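Local structure of N-terminal acetyltransferase B complex subunit MDM20 (Candida albicans, 5K04) at residues A[336-344]-A[369-377]; A[439-449]-A[462-471]. The protein probably serves as the non-catalytic subunit of the NatB N-terminal acetyltransferase complex, forming a helical scaffold that holds the catalytic subunit NAT3. All coordinates share one frame; numbering follows the deposited sequence.

Interaction 1: A[336-344]-A[369-377]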
loop_
_atom_site.group_PDB
_atom_site.type_symbol
_atom_site.label_atom_id
_atom_site.label_comp_id
_atom_site.label_asym_id
_atom_site.label_seq_id
_atom_site.Cartn_x
_atom_site.Cartn_y
_atom_site.Cartn_z
ATOM N N ASN A 336 -24.843 -21.538 -20.446
ATOM C CA ASN A 336 -23.821 -21.389 -19.420
ATOM C C ASN A 336 -23.518 -19.909 -19.215
ATOM O O ASN A 336 -23.016 -19.232 -20.122
ATOM C CB ASN A 336 -22.549 -22.160 -19.771
ATOM C CG ASN A 336 -21.463 -21.971 -18.740
ATOM O OD1 ASN A 336 -20.662 -21.056 -18.840
ATOM N ND2 ASN A 336 -21.446 -22.821 -17.731
ATOM N N LEU A 337 -23.800 -19.434 -18.001
ATOM C CA LEU A 337 -23.701 -18.016 -17.675
ATOM C C LEU A 337 -22.328 -17.446 -18.028
ATOM O O LEU A 337 -22.226 -16.393 -18.666
ATOM C CB LEU A 337 -24.016 -17.834 -16.185
ATOM C CG LEU A 337 -23.519 -16.572 -15.494
ATOM C CD1 LEU A 337 -24.022 -15.313 -16.192
ATOM C CD2 LEU A 337 -23.986 -16.596 -14.059
ATOM N N ILE A 338 -21.260 -18.142 -17.639
ATOM C CA ILE A 338 -19.907 -17.631 -17.874
ATOM C C ILE A 338 -19.551 -17.628 -19.368
ATOM O O ILE A 338 -18.862 -16.719 -19.848
ATOM C CB ILE A 338 -18.903 -18.422 -17.016
ATOM C CG1 ILE A 338 -19.076 -18.002 -15.541
ATOM C CG2 ILE A 338 -17.457 -18.202 -17.504
ATOM C CD1 ILE A 338 -18.362 -18.874 -14.537
ATOM N N THR A 339 -20.038 -18.609 -20.131
ATOM C CA THR A 339 -19.938 -18.529 -21.586
ATOM C C THR A 339 -20.524 -17.217 -22.092
ATOM O O THR A 339 -19.917 -16.536 -22.922
ATOM C CB THR A 339 -20.653 -19.721 -22.231
ATOM O OG1 THR A 339 -20.093 -20.944 -21.741
ATOM C CG2 THR A 339 -20.538 -19.688 -23.767
ATOM N N VAL A 340 -21.692 -16.829 -21.571
ATOM C CA VAL A 340 -22.321 -15.584 -22.003
ATOM C C VAL A 340 -21.499 -14.378 -21.557
ATOM O O VAL A 340 -21.342 -13.405 -22.304
ATOM C CB VAL A 340 -23.766 -15.523 -21.484
ATOM C CG1 VAL A 340 -24.426 -14.189 -21.863
ATOM C CG2 VAL A 340 -24.564 -16.689 -22.043
ATOM N N VAL A 341 -20.960 -14.425 -20.340
ATOM C CA VAL A 341 -20.152 -13.319 -19.838
ATOM C C VAL A 341 -18.956 -13.081 -20.756
ATOM O O VAL A 341 -18.667 -11.945 -21.150
ATOM C CB VAL A 341 -19.719 -13.600 -18.385
ATOM C CG1 VAL A 341 -18.540 -12.727 -17.973
ATOM C CG2 VAL A 341 -20.884 -13.396 -17.440
ATOM N N ASN A 342 -18.252 -14.156 -21.118
ATOM C CA ASN A 342 -17.095 -14.017 -21.997
ATOM C C ASN A 342 -17.509 -13.485 -23.364
ATOM O O ASN A 342 -16.899 -12.544 -23.885
ATOM C CB ASN A 342 -16.369 -15.361 -22.115
ATOM C CG ASN A 342 -15.493 -15.669 -20.883
ATOM O OD1 ASN A 342 -14.725 -14.826 -20.433
ATOM N ND2 ASN A 342 -15.631 -16.876 -20.338
ATOM N N ASN A 343 -18.584 -14.048 -23.936
ATOM C CA ASN A 343 -19.055 -13.612 -25.253
ATOM C C ASN A 343 -19.442 -12.139 -25.250
ATOM O O ASN A 343 -19.086 -11.400 -26.175
ATOM C CB ASN A 343 -20.237 -14.468 -25.704
ATOM C CG ASN A 343 -19.849 -15.907 -25.951
ATOM O OD1 ASN A 343 -18.668 -16.258 -25.898
ATOM N ND2 ASN A 343 -20.838 -16.754 -26.214
ATOM N N ARG A 344 -20.158 -11.688 -24.215
ATOM C CA ARG A 344 -20.531 -10.276 -24.140
ATOM C C ARG A 344 -19.305 -9.381 -24.000
ATOM O O ARG A 344 -19.301 -8.245 -24.487
ATOM C CB ARG A 344 -21.489 -10.049 -22.978
ATOM C CG ARG A 344 -22.848 -10.710 -23.160
ATOM C CD ARG A 344 -23.723 -9.919 -24.112
ATOM N NE ARG A 344 -24.984 -10.609 -24.387
ATOM C CZ ARG A 344 -26.177 -10.183 -23.984
ATOM N NH1 ARG A 344 -26.283 -9.057 -23.289
ATOM N NH2 ARG A 344 -27.258 -10.885 -24.272
ATOM N N SER A 369 -18.745 -14.510 -5.714
ATOM C CA SER A 369 -19.511 -13.489 -6.406
ATOM C C SER A 369 -20.284 -14.116 -7.569
ATOM O O SER A 369 -19.948 -15.194 -8.069
ATOM C CB SER A 369 -18.602 -12.368 -6.899
ATOM O OG SER A 369 -18.107 -11.579 -5.825
ATOM N N ASN A 370 -21.359 -13.445 -7.966
ATOM C CA ASN A 370 -22.154 -13.898 -9.095
ATOM C C ASN A 370 -21.548 -13.362 -10.384
ATOM O O ASN A 370 -21.511 -12.139 -10.577
ATOM C CB ASN A 370 -23.579 -13.421 -8.968
ATOM C CG ASN A 370 -24.465 -13.947 -10.078
ATOM O OD1 ASN A 370 -23.986 -14.450 -11.089
ATOM N ND2 ASN A 370 -25.779 -13.842 -9.882
ATOM N N PRO A 371 -21.101 -14.223 -11.295
ATOM C CA PRO A 371 -20.439 -13.724 -12.508
ATOM C C PRO A 371 -21.298 -12.778 -13.344
ATOM O O PRO A 371 -20.738 -12.021 -14.145
ATOM C CB PRO A 371 -20.101 -15.009 -13.278
ATOM C CG PRO A 371 -20.115 -16.093 -12.245
ATOM C CD PRO A 371 -21.168 -15.697 -11.258
ATOM N N VAL A 372 -22.632 -12.784 -13.185
ATOM C CA VAL A 372 -23.477 -11.841 -13.928
ATOM C C VAL A 372 -23.092 -10.403 -13.632
ATOM O O VAL A 372 -23.297 -9.508 -14.464
ATOM C CB VAL A 372 -24.963 -12.041 -13.595
ATOM C CG1 VAL A 372 -25.802 -11.352 -14.628
ATOM C CG2 VAL A 372 -25.290 -13.468 -13.572
ATOM N N ASN A 373 -22.565 -10.150 -12.438
ATOM C CA ASN A 373 -22.281 -8.787 -12.043
ATOM C C ASN A 373 -20.965 -8.283 -12.600
ATOM O O ASN A 373 -20.590 -7.133 -12.334
ATOM C CB ASN A 373 -22.362 -8.704 -10.527
ATOM C CG ASN A 373 -23.795 -8.822 -10.054
ATOM O OD1 ASN A 373 -24.705 -8.297 -10.716
ATOM N ND2 ASN A 373 -24.018 -9.530 -8.939
ATOM N N GLU A 374 -20.259 -9.134 -13.354
ATOM C CA GLU A 374 -19.220 -8.644 -14.245
ATOM C C GLU A 374 -19.846 -7.867 -15.390
ATOM O O GLU A 374 -19.321 -6.830 -15.813
ATOM C CB GLU A 374 -18.395 -9.817 -14.777
ATOM C CG GLU A 374 -17.553 -10.562 -13.725
ATOM C CD GLU A 374 -16.442 -9.706 -13.097
ATOM O OE1 GLU A 374 -16.244 -9.776 -11.861
ATOM O OE2 GLU A 374 -15.771 -8.956 -13.847
ATOM N N LEU A 375 -20.993 -8.354 -15.887
ATOM C CA LEU A 375 -21.723 -7.688 -16.961
ATOM C C LEU A 375 -22.482 -6.467 -16.451
ATOM O O LEU A 375 -22.437 -5.397 -17.076
ATOM C CB LEU A 375 -22.682 -8.680 -17.625
ATOM C CG LEU A 375 -21.925 -9.822 -18.301
ATOM C CD1 LEU A 375 -22.785 -10.597 -19.307
ATOM C CD2 LEU A 375 -20.696 -9.250 -18.990
ATOM N N THR A 376 -23.166 -6.605 -15.308
ATOM C CA THR A 376 -23.972 -5.500 -14.792
ATOM C C THR A 376 -23.097 -4.313 -14.392
ATOM O O THR A 376 -23.468 -3.154 -14.634
ATOM C CB THR A 376 -24.840 -5.973 -13.615
ATOM O OG1 THR A 376 -24.030 -6.411 -12.515
ATOM C CG2 THR A 376 -25.721 -7.113 -14.053
ATOM N N LEU A 377 -21.924 -4.577 -13.800
ATOM C CA LEU A 377 -21.030 -3.478 -13.439
ATOM C C LEU A 377 -20.565 -2.722 -14.682
ATOM O O LEU A 377 -20.608 -1.488 -14.726
ATOM C CB LEU A 377 -19.841 -4.003 -12.632
ATOM C CG LEU A 377 -18.822 -2.954 -12.160
ATOM C CD1 LEU A 377 -19.464 -1.926 -11.232
ATOM C CD2 LEU A 377 -17.648 -3.620 -11.486
#
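The flat amide of Asn-370 meets Leu-337 at its oxygen: Leu-337 CD2 lies 3.7 Å from Asn-370 OD1. The same oxygen takes the backbone N of Val-372 from well above the amide plane, a capping bond at the turn that leads into helix 372-383, while ND2 bonds Phe-359 O and so helps fix the amide's rotation. The pairing is one of an alpha-helical solenoid, consistent with the TPR clan: helices 337-346 and 372-383 run nearly in the same direction, their short axes 9.5 Å apart at 30°, and the short helix 353-358 comes between them in sequence.

Leu-337 carries the tightest packing. Its CG is anti to the backbone N (chi1 159°), which sends the fork toward Val-372; both methyls touch one branch, with Leu-337 CD2 and Val-372 CG2 at 3.4 Å, and the two side chains cross at about a right angle. The next residue, Ile-338, lays its CG1 against the pyrrolidine ring, 3.9 Å from Pro-371 CB. That proline ring is about 10 Å from the bound coenzyme A at its nearest.

Val-341 fills the middle of the interface. Its CG2 reaches 3.6 Å from Pro-371 O and also touches Leu-375 CG. Glu-374 contributes its CB, near Val-341 CG1, while its carboxylate turns away to a salt bridge with Lys-410. Arg-344 likewise contributes its stem: bent at chi2 (-77°), the chain turns its guanidinium away to Asp-354 and Asn-352, leaving Arg-344 CG 3.9 Å from Leu-375 CD1.

Interaction 2: A[439-449]-A[462-471]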
loop_
_atom_site.group_PDB
_atom_site.type_symbol
_atom_site.label_atom_id
_atom_site.label_comp_id
_atom_site.label_asym_id
_atom_site.label_seq_id
_atom_site.Cartn_x
_atom_site.Cartn_y
_atom_site.Cartn_z
ATOM N N MET A 439 -5.131 -3.098 8.426
ATOM C CA MET A 439 -3.680 -3.025 8.260
ATOM C C MET A 439 -3.349 -2.394 6.901
ATOM O O MET A 439 -3.860 -1.310 6.589
ATOM C CB MET A 439 -3.108 -4.421 8.528
ATOM C CG MET A 439 -3.050 -4.743 10.077
ATOM S SD MET A 439 -2.070 -3.490 10.923
ATOM C CE MET A 439 -2.621 -3.715 12.585
ATOM N N THR A 440 -2.506 -3.021 6.078
ATOM C CA THR A 440 -1.967 -2.360 4.898
ATOM C C THR A 440 -3.059 -1.910 3.920
ATOM O O THR A 440 -2.864 -0.942 3.172
ATOM C CB THR A 440 -0.971 -3.300 4.222
ATOM O OG1 THR A 440 0.048 -3.631 5.168
ATOM C CG2 THR A 440 -0.346 -2.654 2.955
ATOM N N GLN A 441 -4.227 -2.555 3.943
ATOM C CA GLN A 441 -5.316 -2.107 3.080
ATOM C C GLN A 441 -5.748 -0.676 3.402
ATOM O O GLN A 441 -6.241 0.027 2.516
ATOM C CB GLN A 441 -6.495 -3.065 3.195
ATOM C CG GLN A 441 -6.162 -4.501 2.816
ATOM C CD GLN A 441 -7.393 -5.381 2.822
ATOM O OE1 GLN A 441 -8.068 -5.513 3.843
ATOM N NE2 GLN A 441 -7.715 -5.958 1.671
ATOM N N HIS A 442 -5.567 -0.218 4.651
ATOM C CA HIS A 442 -5.845 1.190 4.949
ATOM C C HIS A 442 -4.929 2.104 4.149
ATOM O O HIS A 442 -5.357 3.157 3.675
ATOM C CB HIS A 442 -5.693 1.486 6.441
ATOM C CG HIS A 442 -6.721 0.831 7.306
ATOM N ND1 HIS A 442 -8.072 1.021 7.131
ATOM C CD2 HIS A 442 -6.595 0.004 8.371
ATOM C CE1 HIS A 442 -8.737 0.339 8.049
ATOM N NE2 HIS A 442 -7.862 -0.283 8.817
ATOM N N GLU A 443 -3.662 1.706 3.968
ATOM C CA GLU A 443 -2.743 2.553 3.215
ATOM C C GLU A 443 -3.167 2.659 1.754
ATOM O O GLU A 443 -2.969 3.707 1.128
ATOM C CB GLU A 443 -1.306 2.033 3.356
ATOM C CG GLU A 443 -0.345 2.497 2.273
ATOM C CD GLU A 443 0.081 3.948 2.410
ATOM O OE1 GLU A 443 -0.112 4.538 3.496
ATOM O OE2 GLU A 443 0.629 4.484 1.425
ATOM N N THR A 444 -3.812 1.615 1.216
ATOM C CA THR A 444 -4.182 1.615 -0.197
ATOM C C THR A 444 -5.626 2.036 -0.461
ATOM O O THR A 444 -5.924 2.446 -1.589
ATOM C CB THR A 444 -3.915 0.228 -0.832
ATOM O OG1 THR A 444 -4.668 -0.798 -0.170
ATOM C CG2 THR A 444 -2.433 -0.115 -0.731
ATOM N N LEU A 445 -6.519 1.980 0.549
ATOM C CA LEU A 445 -7.964 2.165 0.346
ATOM C C LEU A 445 -8.583 3.306 1.153
ATOM O O LEU A 445 -9.749 3.653 0.924
ATOM C CB LEU A 445 -8.702 0.854 0.685
ATOM C CG LEU A 445 -8.287 -0.293 -0.252
ATOM C CD1 LEU A 445 -8.915 -1.618 0.167
ATOM C CD2 LEU A 445 -8.629 0.062 -1.725
ATOM N N ASN A 446 -7.856 3.836 2.123
ATOM C CA ASN A 446 -8.133 5.018 2.926
ATOM C C ASN A 446 -8.946 6.098 2.225
ATOM O O ASN A 446 -9.897 6.657 2.779
ATOM C CB ASN A 446 -6.769 5.592 3.279
ATOM C CG ASN A 446 -6.794 6.475 4.407
ATOM O OD1 ASN A 446 -7.824 7.048 4.723
ATOM N ND2 ASN A 446 -5.637 6.639 5.039
ATOM N N TYR A 447 -8.471 6.449 1.029
ATOM C CA TYR A 447 -8.974 7.598 0.299
ATOM C C TYR A 447 -10.451 7.456 -0.041
ATOM O O TYR A 447 -11.101 8.465 -0.334
ATOM C CB TYR A 447 -8.142 7.777 -0.960
ATOM C CG TYR A 447 -8.453 6.766 -2.058
ATOM C CD1 TYR A 447 -9.471 7.015 -2.990
ATOM C CD2 TYR A 447 -7.722 5.579 -2.187
ATOM C CE1 TYR A 447 -9.772 6.090 -4.022
ATOM C CE2 TYR A 447 -8.016 4.651 -3.220
ATOM C CZ TYR A 447 -9.045 4.913 -4.124
ATOM O OH TYR A 447 -9.327 4.015 -5.126
ATOM N N TYR A 448 -10.991 6.223 -0.015
ATOM C CA TYR A 448 -12.431 6.027 -0.154
ATOM C C TYR A 448 -13.210 6.723 0.957
ATOM O O TYR A 448 -14.408 6.967 0.794
ATOM C CB TYR A 448 -12.784 4.524 -0.168
ATOM C CG TYR A 448 -12.611 3.843 -1.512
ATOM C CD1 TYR A 448 -13.578 3.962 -2.515
ATOM C CD2 TYR A 448 -11.481 3.089 -1.778
ATOM C CE1 TYR A 448 -13.420 3.346 -3.759
ATOM C CE2 TYR A 448 -11.299 2.476 -3.007
ATOM C CZ TYR A 448 -12.278 2.597 -3.998
ATOM O OH TYR A 448 -12.086 1.984 -5.203
ATOM N N LEU A 449 -12.557 7.044 2.074
ATOM C CA LEU A 449 -13.184 7.727 3.197
ATOM C C LEU A 449 -13.002 9.243 3.140
ATOM O O LEU A 449 -13.376 9.941 4.091
ATOM C CB LEU A 449 -12.622 7.181 4.505
ATOM C CG LEU A 449 -12.737 5.663 4.712
ATOM C CD1 LEU A 449 -11.824 5.206 5.850
ATOM C CD2 LEU A 449 -14.199 5.261 5.001
ATOM N N TRP A 462 -10.552 6.847 12.520
ATOM C CA TRP A 462 -9.322 7.380 11.935
ATOM C C TRP A 462 -8.117 7.172 12.847
ATOM O O TRP A 462 -7.022 6.852 12.375
ATOM C CB TRP A 462 -9.487 8.861 11.626
ATOM C CG TRP A 462 -10.249 9.101 10.372
ATOM C CD1 TRP A 462 -11.521 9.595 10.261
ATOM C CD2 TRP A 462 -9.796 8.853 9.041
ATOM N NE1 TRP A 462 -11.878 9.676 8.935
ATOM C CE2 TRP A 462 -10.841 9.219 8.166
ATOM C CE3 TRP A 462 -8.609 8.357 8.500
ATOM C CZ2 TRP A 462 -10.731 9.115 6.788
ATOM C CZ3 TRP A 462 -8.504 8.238 7.107
ATOM C CH2 TRP A 462 -9.555 8.622 6.275
ATOM N N VAL A 463 -8.292 7.381 14.154
ATOM C CA VAL A 463 -7.211 7.118 15.099
ATOM C C VAL A 463 -6.808 5.653 15.024
ATOM O O VAL A 463 -5.621 5.308 15.103
ATOM C CB VAL A 463 -7.648 7.520 16.523
ATOM C CG1 VAL A 463 -6.657 7.036 17.562
ATOM C CG2 VAL A 463 -7.838 9.025 16.626
ATOM N N ASP A 464 -7.797 4.771 14.837
ATOM C CA ASP A 464 -7.519 3.347 14.691
ATOM C C ASP A 464 -6.689 3.081 13.440
ATOM O O ASP A 464 -5.755 2.271 13.459
ATOM C CB ASP A 464 -8.839 2.577 14.650
ATOM C CG ASP A 464 -8.653 1.100 14.862
ATOM O OD1 ASP A 464 -8.232 0.711 15.976
ATOM O OD2 ASP A 464 -8.929 0.328 13.914
ATOM N N ILE A 465 -7.005 3.783 12.351
ATOM C CA ILE A 465 -6.199 3.713 11.141
ATOM C C ILE A 465 -4.780 4.205 11.411
ATOM O O ILE A 465 -3.803 3.596 10.958
ATOM C CB ILE A 465 -6.889 4.506 10.015
ATOM C CG1 ILE A 465 -8.197 3.822 9.628
ATOM C CG2 ILE A 465 -6.007 4.616 8.802
ATOM C CD1 ILE A 465 -8.962 4.504 8.539
ATOM N N TYR A 466 -4.643 5.303 12.168
ATOM C CA TYR A 466 -3.309 5.793 12.517
ATOM C C TYR A 466 -2.529 4.781 13.356
ATOM O O TYR A 466 -1.303 4.677 13.215
ATOM C CB TYR A 466 -3.385 7.130 13.263
ATOM C CG TYR A 466 -1.992 7.645 13.530
ATOM C CD1 TYR A 466 -1.263 8.277 12.527
ATOM C CD2 TYR A 466 -1.381 7.461 14.764
ATOM C CE1 TYR A 466 0.049 8.725 12.744
ATOM C CE2 TYR A 466 -0.074 7.908 14.996
ATOM C CZ TYR A 466 0.635 8.536 13.983
ATOM O OH TYR A 466 1.935 8.964 14.209
ATOM N N ARG A 467 -3.211 4.026 14.234
ATOM C CA ARG A 467 -2.513 3.009 15.023
ATOM C C ARG A 467 -1.987 1.873 14.152
ATOM O O ARG A 467 -0.978 1.250 14.500
ATOM C CB ARG A 467 -3.424 2.469 16.131
ATOM C CG ARG A 467 -3.670 3.493 17.239
ATOM C CD ARG A 467 -4.508 2.935 18.374
ATOM N NE ARG A 467 -4.777 3.957 19.391
ATOM C CZ ARG A 467 -5.985 4.433 19.671
ATOM N NH1 ARG A 467 -7.040 3.966 19.016
ATOM N NH2 ARG A 467 -6.139 5.368 20.606
ATOM N N PHE A 468 -2.649 1.590 13.024
ATOM C CA PHE A 468 -2.083 0.666 12.047
ATOM C C PHE A 468 -0.741 1.191 11.547
ATOM O O PHE A 468 0.243 0.448 11.480
ATOM C CB PHE A 468 -3.056 0.457 10.869
ATOM C CG PHE A 468 -2.367 0.435 9.522
ATOM C CD1 PHE A 468 -1.572 -0.646 9.148
ATOM C CD2 PHE A 468 -2.494 1.500 8.644
ATOM C CE1 PHE A 468 -0.915 -0.660 7.933
ATOM C CE2 PHE A 468 -1.840 1.490 7.417
ATOM C CZ PHE A 468 -1.043 0.413 7.062
ATOM N N TYR A 469 -0.689 2.486 11.208
ATOM C CA TYR A 469 0.561 3.113 10.776
ATOM C C TYR A 469 1.650 2.997 11.842
ATOM O O TYR A 469 2.811 2.707 11.525
ATOM C CB TYR A 469 0.300 4.580 10.403
ATOM C CG TYR A 469 -0.364 4.748 9.044
ATOM C CD1 TYR A 469 0.368 4.567 7.880
ATOM C CD2 TYR A 469 -1.707 5.079 8.922
ATOM C CE1 TYR A 469 -0.198 4.714 6.633
ATOM C CE2 TYR A 469 -2.302 5.230 7.648
ATOM C CZ TYR A 469 -1.525 5.041 6.511
ATOM O OH TYR A 469 -2.037 5.158 5.237
ATOM N N LEU A 470 1.294 3.210 13.113
ATOM C CA LEU A 470 2.264 3.040 14.195
ATOM C C LEU A 470 2.754 1.599 14.278
ATOM O O LEU A 470 3.942 1.347 14.503
ATOM C CB LEU A 470 1.627 3.439 15.523
ATOM C CG LEU A 470 1.435 4.906 15.859
ATOM C CD1 LEU A 470 0.722 5.040 17.213
ATOM C CD2 LEU A 470 2.796 5.571 15.900
ATOM N N THR A 471 1.836 0.642 14.105
ATOM C CA THR A 471 2.161 -0.780 14.187
ATOM C C THR A 471 3.031 -1.231 13.011
ATOM O O THR A 471 4.020 -1.954 13.193
ATOM C CB THR A 471 0.850 -1.568 14.244
ATOM O OG1 THR A 471 0.191 -1.280 15.484
ATOM C CG2 THR A 471 1.089 -3.076 14.110
#
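Ile-465 lies over one face of the His-442 ring, a CH-pi contact in which Ile-465 CG1 is 3.9 Å from the ring centroid and 16° off the normal. It belongs to a crossed-helix packing within an alpha-helical solenoid: the short helix 440-445 runs steeply across the long helix 456-485, at 116° between their directions.

Beside it, the Met-439 backbone O lies over one face of the Phe-468 ring, and His-442 CB approaches that ring obliquely. The sulfur of Met-439 comes to the ring edge, with Met-439 SD 3.4 Å from Phe-468 CD1, a Met-aromatic contact; the two side chains slide past each other in opposite directions, and Met-439 continues until its CE meets Thr-471 CG2. Farther along, Leu-449 CD1 touches Ile-465 CD1 at 4.0 Å, while Leu-449 CB touches the six-membered ring of the indole, 3.5 Å from Trp-462 CZ2.

One hydrogen bond spans the segments. Tyr-469 OH donates to Glu-443 OE1 over 2.7 Å, reaching the anti side of the carboxylate from out of its plane; ring and carboxylate planes stand 86° apart. Glu-443 gets there by holding CG anti to its backbone N and then bending at chi2. Over one face of the Tyr-469 ring, Phe-468 CE2 sits 3.5 Å above its centre.

A second shell positions these groups. Tyr-432 OH bonds His-442 ND1, which helps set the rotation of the imidazole beneath Ile-465. Ser-505 shares Glu-443 OE1 and Asn-549 takes OE2, so the buried carboxylate has three partners and is consistent with an ionised group. Helix 440-445 also borders the catalytic subunit, where Thr-444 OG1 is hydrogen-bonded to ND2 of Asn-16 of the NAT3 chain.

How the interactions relate
Both contacts are largely buried, yet they sit differently in the superhelix: interaction 1 lies about 32 Å from the centre of the chain, interaction 2 about 10 Å, with 33 Å between their own centres. They share no helix, and their nearest atoms remain about 10 Å apart. Interaction 1 joins two nearly parallel helices mainly with aliphatic groups and without a hydrogen bond across it; Arg-344 and Glu-374 lead their charges away to Asp-354 and Lys-410. Interaction 2 crosses helices steeply, buries more surface (600 against 362 Å²), and mixes aromatic rings with an embedded carboxylate. NAT3 reaches interaction 1 through a weak bond to Glu-374, but lies against several residues of 439-449.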